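Local coordinates for factor H binding protein (Treponema denticola, PDB 3R15) that probably binds the host complement regulator factor H at the bacterial surface, at residues Lys28-Leu33 with Thr78-Leu83; Gly45-Met50 with Arg84-Pro89. All coordinates share one frame; numbering follows the deposited sequence.

Contact 1: Lys28-Leu33 with Thr78-Leu83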
loop_
_atom_site.group_PDB
_atom_site.type_symbol
_atom_site.label_atom_id
_atom_site.label_comp_id
_atom_site.label_asym_id
_atom_site.label_seq_id
_atom_site.Cartn_x
_atom_site.Cartn_y
_atom_site.Cartn_z
ATOM N N LYS A 28 -7.634 -3.236 -3.185
ATOM C CA LYS A 28 -8.276 -1.944 -3.389
ATOM C C LYS A 28 -7.248 -0.831 -3.168
ATOM O O LYS A 28 -7.214 0.151 -3.905
ATOM C CB LYS A 28 -9.466 -1.781 -2.447
ATOM C CG LYS A 28 -10.111 -0.408 -2.469
ATOM N N PHE A 29 -6.397 -1.008 -2.162
ATOM C CA PHE A 29 -5.350 -0.029 -1.887
ATOM C C PHE A 29 -4.322 0.015 -3.016
ATOM O O PHE A 29 -3.991 1.088 -3.528
ATOM C CB PHE A 29 -4.657 -0.333 -0.555
ATOM C CG PHE A 29 -3.354 0.388 -0.387
ATOM C CD1 PHE A 29 -3.335 1.760 -0.188
ATOM C CD2 PHE A 29 -2.156 -0.292 -0.458
ATOM C CE1 PHE A 29 -2.133 2.442 -0.055
ATOM C CE2 PHE A 29 -0.945 0.394 -0.318
ATOM C CZ PHE A 29 -0.950 1.760 -0.118
ATOM N N ILE A 30 -3.809 -1.151 -3.404
ATOM C CA ILE A 30 -2.782 -1.201 -4.449
ATOM C C ILE A 30 -3.301 -0.575 -5.751
ATOM O O ILE A 30 -2.607 0.214 -6.402
ATOM C CB ILE A 30 -2.272 -2.655 -4.702
ATOM C CG1 ILE A 30 -1.476 -3.188 -3.501
ATOM C CG2 ILE A 30 -1.394 -2.720 -5.960
ATOM C CD1 ILE A 30 -0.129 -2.471 -3.280
ATOM N N ASN A 31 -4.528 -0.917 -6.129
ATOM C CA ASN A 31 -5.104 -0.364 -7.357
ATOM C C ASN A 31 -5.322 1.148 -7.284
ATOM O O ASN A 31 -5.089 1.868 -8.261
ATOM C CB ASN A 31 -6.405 -1.080 -7.713
ATOM C CG ASN A 31 -6.179 -2.530 -8.084
ATOM O OD1 ASN A 31 -5.163 -2.877 -8.697
ATOM N ND2 ASN A 31 -7.126 -3.390 -7.720
ATOM N N ALA A 32 -5.761 1.629 -6.125
ATOM C CA ALA A 32 -5.987 3.059 -5.934
ATOM C C ALA A 32 -4.657 3.797 -5.987
ATOM O O ALA A 32 -4.537 4.851 -6.612
ATOM C CB ALA A 32 -6.703 3.325 -4.608
ATOM N N LEU A 33 -3.670 3.263 -5.294
ATOM C CA LEU A 33 -2.327 3.817 -5.337
ATOM C C LEU A 33 -1.765 3.896 -6.786
ATOM O O LEU A 33 -1.347 4.944 -7.217
ATOM C CB LEU A 33 -1.403 3.058 -4.386
ATOM C CG LEU A 33 0.035 3.486 -4.298
ATOM C CD1 LEU A 33 0.162 4.987 -4.112
ATOM C CD2 LEU A 33 0.670 2.747 -3.218
ATOM N N THR A 78 4.420 4.120 -11.655
ATOM C CA THR A 78 4.707 2.838 -11.022
ATOM C C THR A 78 3.451 1.967 -11.049
ATOM O O THR A 78 2.354 2.428 -10.713
ATOM C CB THR A 78 5.219 3.022 -9.574
ATOM O OG1 THR A 78 6.383 3.858 -9.580
ATOM C CG2 THR A 78 5.589 1.686 -8.961
ATOM N N LYS A 79 3.614 0.711 -11.458
ATOM C CA LYS A 79 2.473 -0.163 -11.676
ATOM C C LYS A 79 2.245 -1.102 -10.499
ATOM O O LYS A 79 3.126 -1.280 -9.650
ATOM C CB LYS A 79 2.660 -0.967 -12.965
ATOM C CG LYS A 79 2.866 -0.100 -14.206
ATOM N N ALA A 80 1.059 -1.699 -10.463
ATOM C CA ALA A 80 0.652 -2.560 -9.355
ATOM C C ALA A 80 1.647 -3.663 -9.050
ATOM O O ALA A 80 1.943 -3.910 -7.902
ATOM C CB ALA A 80 -0.723 -3.151 -9.605
ATOM N N ALA A 81 2.156 -4.344 -10.072
ATOM C CA ALA A 81 3.090 -5.440 -9.820
ATOM C C ALA A 81 4.327 -4.981 -9.038
ATOM O O ALA A 81 4.836 -5.700 -8.171
ATOM C CB ALA A 81 3.493 -6.117 -11.120
ATOM N N ALA A 82 4.794 -3.772 -9.340
ATOM C CA ALA A 82 5.922 -3.190 -8.627
ATOM C C ALA A 82 5.526 -2.779 -7.211
ATOM O O ALA A 82 6.276 -3.007 -6.267
ATOM C CB ALA A 82 6.481 -2.002 -9.390
ATOM N N LEU A 83 4.352 -2.164 -7.084
ATOM C CA LEU A 83 3.826 -1.757 -5.786
ATOM C C LEU A 83 3.714 -2.957 -4.848
ATOM O O LEU A 83 4.048 -2.849 -3.670
ATOM C CB LEU A 83 2.467 -1.055 -5.934
ATOM C CG LEU A 83 2.505 0.290 -6.676
ATOM C CD1 LEU A 83 1.103 0.795 -7.026
ATOM C CD2 LEU A 83 3.259 1.324 -5.828
#
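I30 sets its two branches against the first and last residues of the helical turn A80-L83. Its CG2 rests on the methyl of A80, 3.7 Å from CB, while CD1 lies 4.0 Å from L83 CB. With CG1 beside the backbone N (chi1 -68°), the longer branch passes alongside L83, the two side chains running antiparallel. The two methyls of L83 divide their contacts: CD1 approaches the main-chain O of I30 at 3.8 Å, a van der Waals touch, and CD2 meets L33 CD2 at 3.9 Å, those two leucines crossing at a slant. I30 and A80 also bring the backbones closest, with their CA atoms 6.1 Å apart. The contact is helix-on-helix packing, in which the short helix 80-86 lies against helix 20-36 on the way into the C-terminal strand 87-91 of this small alpha/beta fold. K79 is the N-cap of the short helix, and the A80 N-H in its first turn is bonded to the carboxylate of E34, so a polar tie between the two helices flanks the apolar one. Farther out, L83 also touches L37, and L33 packs on I42 and I74 of the loops and on M50 of helix 44-59.

Contact 2: Gly45-Met50 with Arg84-Pro89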
loop_
_atom_site.group_PDB
_atom_site.type_symbol
_atom_site.label_atom_id
_atom_site.label_comp_id
_atom_site.label_asym_id
_atom_site.label_seq_id
_atom_site.Cartn_x
_atom_site.Cartn_y
_atom_site.Cartn_z
ATOM N N GLY A 45 7.302 11.920 2.576
ATOM C CA GLY A 45 6.440 12.248 3.699
ATOM C C GLY A 45 4.984 11.890 3.445
ATOM O O GLY A 45 4.262 11.483 4.357
ATOM N N ALA A 46 4.548 12.048 2.198
ATOM C CA ALA A 46 3.188 11.680 1.840
ATOM C C ALA A 46 3.011 10.162 1.911
ATOM O O ALA A 46 1.943 9.682 2.301
ATOM C CB ALA A 46 2.838 12.201 0.468
ATOM N N VAL A 47 4.054 9.408 1.560
ATOM C CA VAL A 47 3.987 7.941 1.647
ATOM C C VAL A 47 3.812 7.513 3.111
ATOM O O VAL A 47 3.026 6.612 3.430
ATOM C CB VAL A 47 5.244 7.261 1.037
ATOM C CG1 VAL A 47 5.255 5.752 1.323
ATOM C CG2 VAL A 47 5.333 7.546 -0.476
ATOM N N ILE A 48 4.545 8.174 3.999
ATOM C CA ILE A 48 4.429 7.909 5.430
ATOM C C ILE A 48 3.001 8.175 5.916
ATOM O O ILE A 48 2.418 7.348 6.624
ATOM C CB ILE A 48 5.445 8.754 6.230
ATOM C CG1 ILE A 48 6.857 8.225 5.983
ATOM C CG2 ILE A 48 5.124 8.721 7.734
ATOM C CD1 ILE A 48 7.955 9.177 6.450
ATOM N N ASP A 49 2.441 9.318 5.532
ATOM C CA ASP A 49 1.068 9.647 5.913
ATOM C C ASP A 49 0.097 8.597 5.373
ATOM O O ASP A 49 -0.852 8.188 6.062
ATOM C CB ASP A 49 0.672 11.030 5.372
ATOM C CG ASP A 49 1.386 12.175 6.076
ATOM O OD1 ASP A 49 1.965 11.961 7.167
ATOM O OD2 ASP A 49 1.336 13.296 5.532
ATOM N N MET A 50 0.329 8.175 4.128
ATOM C CA MET A 50 -0.522 7.190 3.472
ATOM C C MET A 50 -0.493 5.868 4.227
ATOM O O MET A 50 -1.524 5.219 4.425
ATOM C CB MET A 50 -0.042 6.956 2.038
ATOM C CG MET A 50 -0.805 5.863 1.298
ATOM S SD MET A 50 -0.040 5.574 -0.318
ATOM C CE MET A 50 1.398 4.676 0.174
ATOM N N ARG A 84 3.251 -4.095 -5.367
ATOM C CA ARG A 84 3.072 -5.290 -4.523
ATOM C C ARG A 84 4.371 -5.855 -3.957
ATOM O O ARG A 84 4.370 -6.509 -2.908
ATOM C CB ARG A 84 2.335 -6.393 -5.280
ATOM C CG ARG A 84 0.935 -6.036 -5.652
ATOM C CD ARG A 84 0.159 -7.258 -6.126
ATOM N NE ARG A 84 -1.116 -6.847 -6.701
ATOM C CZ ARG A 84 -1.303 -6.600 -7.995
ATOM N NH1 ARG A 84 -0.302 -6.753 -8.854
ATOM N NH2 ARG A 84 -2.498 -6.213 -8.431
ATOM N N LYS A 85 5.475 -5.613 -4.656
ATOM C CA LYS A 85 6.784 -6.060 -4.203
ATOM C C LYS A 85 7.358 -5.154 -3.130
ATOM O O LYS A 85 8.260 -5.555 -2.389
ATOM C CB LYS A 85 7.763 -6.147 -5.376
ATOM C CG LYS A 85 7.490 -7.313 -6.322
ATOM N N ARG A 86 6.841 -3.932 -3.052
ATOM C CA ARG A 86 7.318 -2.973 -2.057
ATOM C C ARG A 86 6.414 -2.892 -0.834
ATOM O O ARG A 86 6.890 -2.795 0.296
ATOM C CB ARG A 86 7.471 -1.574 -2.668
ATOM C CG ARG A 86 7.776 -0.507 -1.627
ATOM C CD ARG A 86 8.043 0.875 -2.229
ATOM N NE ARG A 86 8.087 1.874 -1.166
ATOM C CZ ARG A 86 8.274 3.171 -1.360
ATOM N NH1 ARG A 86 8.448 3.645 -2.593
ATOM N NH2 ARG A 86 8.276 3.988 -0.318
ATOM N N PHE A 87 5.108 -2.932 -1.065
ATOM C CA PHE A 87 4.156 -2.777 0.029
ATOM C C PHE A 87 3.524 -4.126 0.311
ATOM O O PHE A 87 2.588 -4.548 -0.377
ATOM C CB PHE A 87 3.114 -1.719 -0.322
ATOM C CG PHE A 87 3.698 -0.345 -0.521
ATOM C CD1 PHE A 87 4.065 0.426 0.573
ATOM C CD2 PHE A 87 3.900 0.164 -1.799
ATOM C CE1 PHE A 87 4.611 1.690 0.408
ATOM C CE2 PHE A 87 4.446 1.424 -1.986
ATOM C CZ PHE A 87 4.796 2.200 -0.874
ATOM N N ILE A 88 4.052 -4.790 1.330
ATOM C CA ILE A 88 3.766 -6.189 1.593
ATOM C C ILE A 88 2.751 -6.336 2.717
ATOM O O ILE A 88 2.913 -5.758 3.793
ATOM C CB ILE A 88 5.056 -6.936 1.993
ATOM C CG1 ILE A 88 6.149 -6.710 0.948
ATOM C CG2 ILE A 88 4.778 -8.430 2.179
ATOM C CD1 ILE A 88 5.885 -7.396 -0.365
ATOM N N PRO A 89 1.695 -7.118 2.476
ATOM C CA PRO A 89 0.725 -7.324 3.554
ATOM C C PRO A 89 1.171 -8.428 4.507
ATOM O O PRO A 89 1.763 -9.432 4.088
ATOM C CB PRO A 89 -0.552 -7.702 2.800
ATOM C CG PRO A 89 -0.049 -8.378 1.537
ATOM C CD PRO A 89 1.264 -7.703 1.195
#
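V47 extends CG1 to both R86 and F87, and M50, one helical turn on, adds its terminal methyl to the same ring. The valine CG1 lies anti to the backbone N (chi1 172°) and comes to F87 CZ at 4.2 Å, at the ring edge and near its plane. The same methyl is 3.9 Å from R86 NH2, which reaches it from the opposite direction on a chain extended from CG to NE. V47 also packs on I74 and D67. M50 carries its thioether outward through two anti torsions before chi3 (75°) bends CE round to 4.3 Å from F87 CZ; F29 of helix 20-36 also touches M50. The backbones stay well apart, 10.8 Å between the CA atoms of V47 and F87, so side chains alone make the contact, the reach coming mostly from R86, F87 and M50. They bridge helix 44-59 to the junction of helix 80-86 and strand 87-91, which pairs antiparallel with strand 63-67. The R86 side chain lies over one face of its neighbour's ring: R86 CG sits 3.8 Å above the centre of the F87 ring, and F87 CZ lies 3.3 Å from the R86 guanidinium plane, offset toward its rim. The charged group is pinned elsewhere, NE in a salt bridge to D67, NH1 and NH2 in hydrogen bonds to the carbonyl oxygens of S73 and T72. V47 CG1 meets NH2 obliquely; with D67 so close, the guanidinium charge is probably largely balanced beside the apolar methyl.

How the contacts relate
From the N terminus, helix 20-36 supplies the first half of contact 1, and helix 44-59 follows with the first half of contact 2. After strand 63-67 and a long loop, helix 80-86 returns to residues 28-33, closing a loop of 44 intervening residues; the chain then runs directly into 84-89, which closes the second over 33. The segments alternate, so the two loops cross, and helix 80-86 with the start of strand 87-91 is tied to both long helices. The contacts, with centres about 10 Å apart, form adjoining packing, joined by L33 against F87 and I30 against R84.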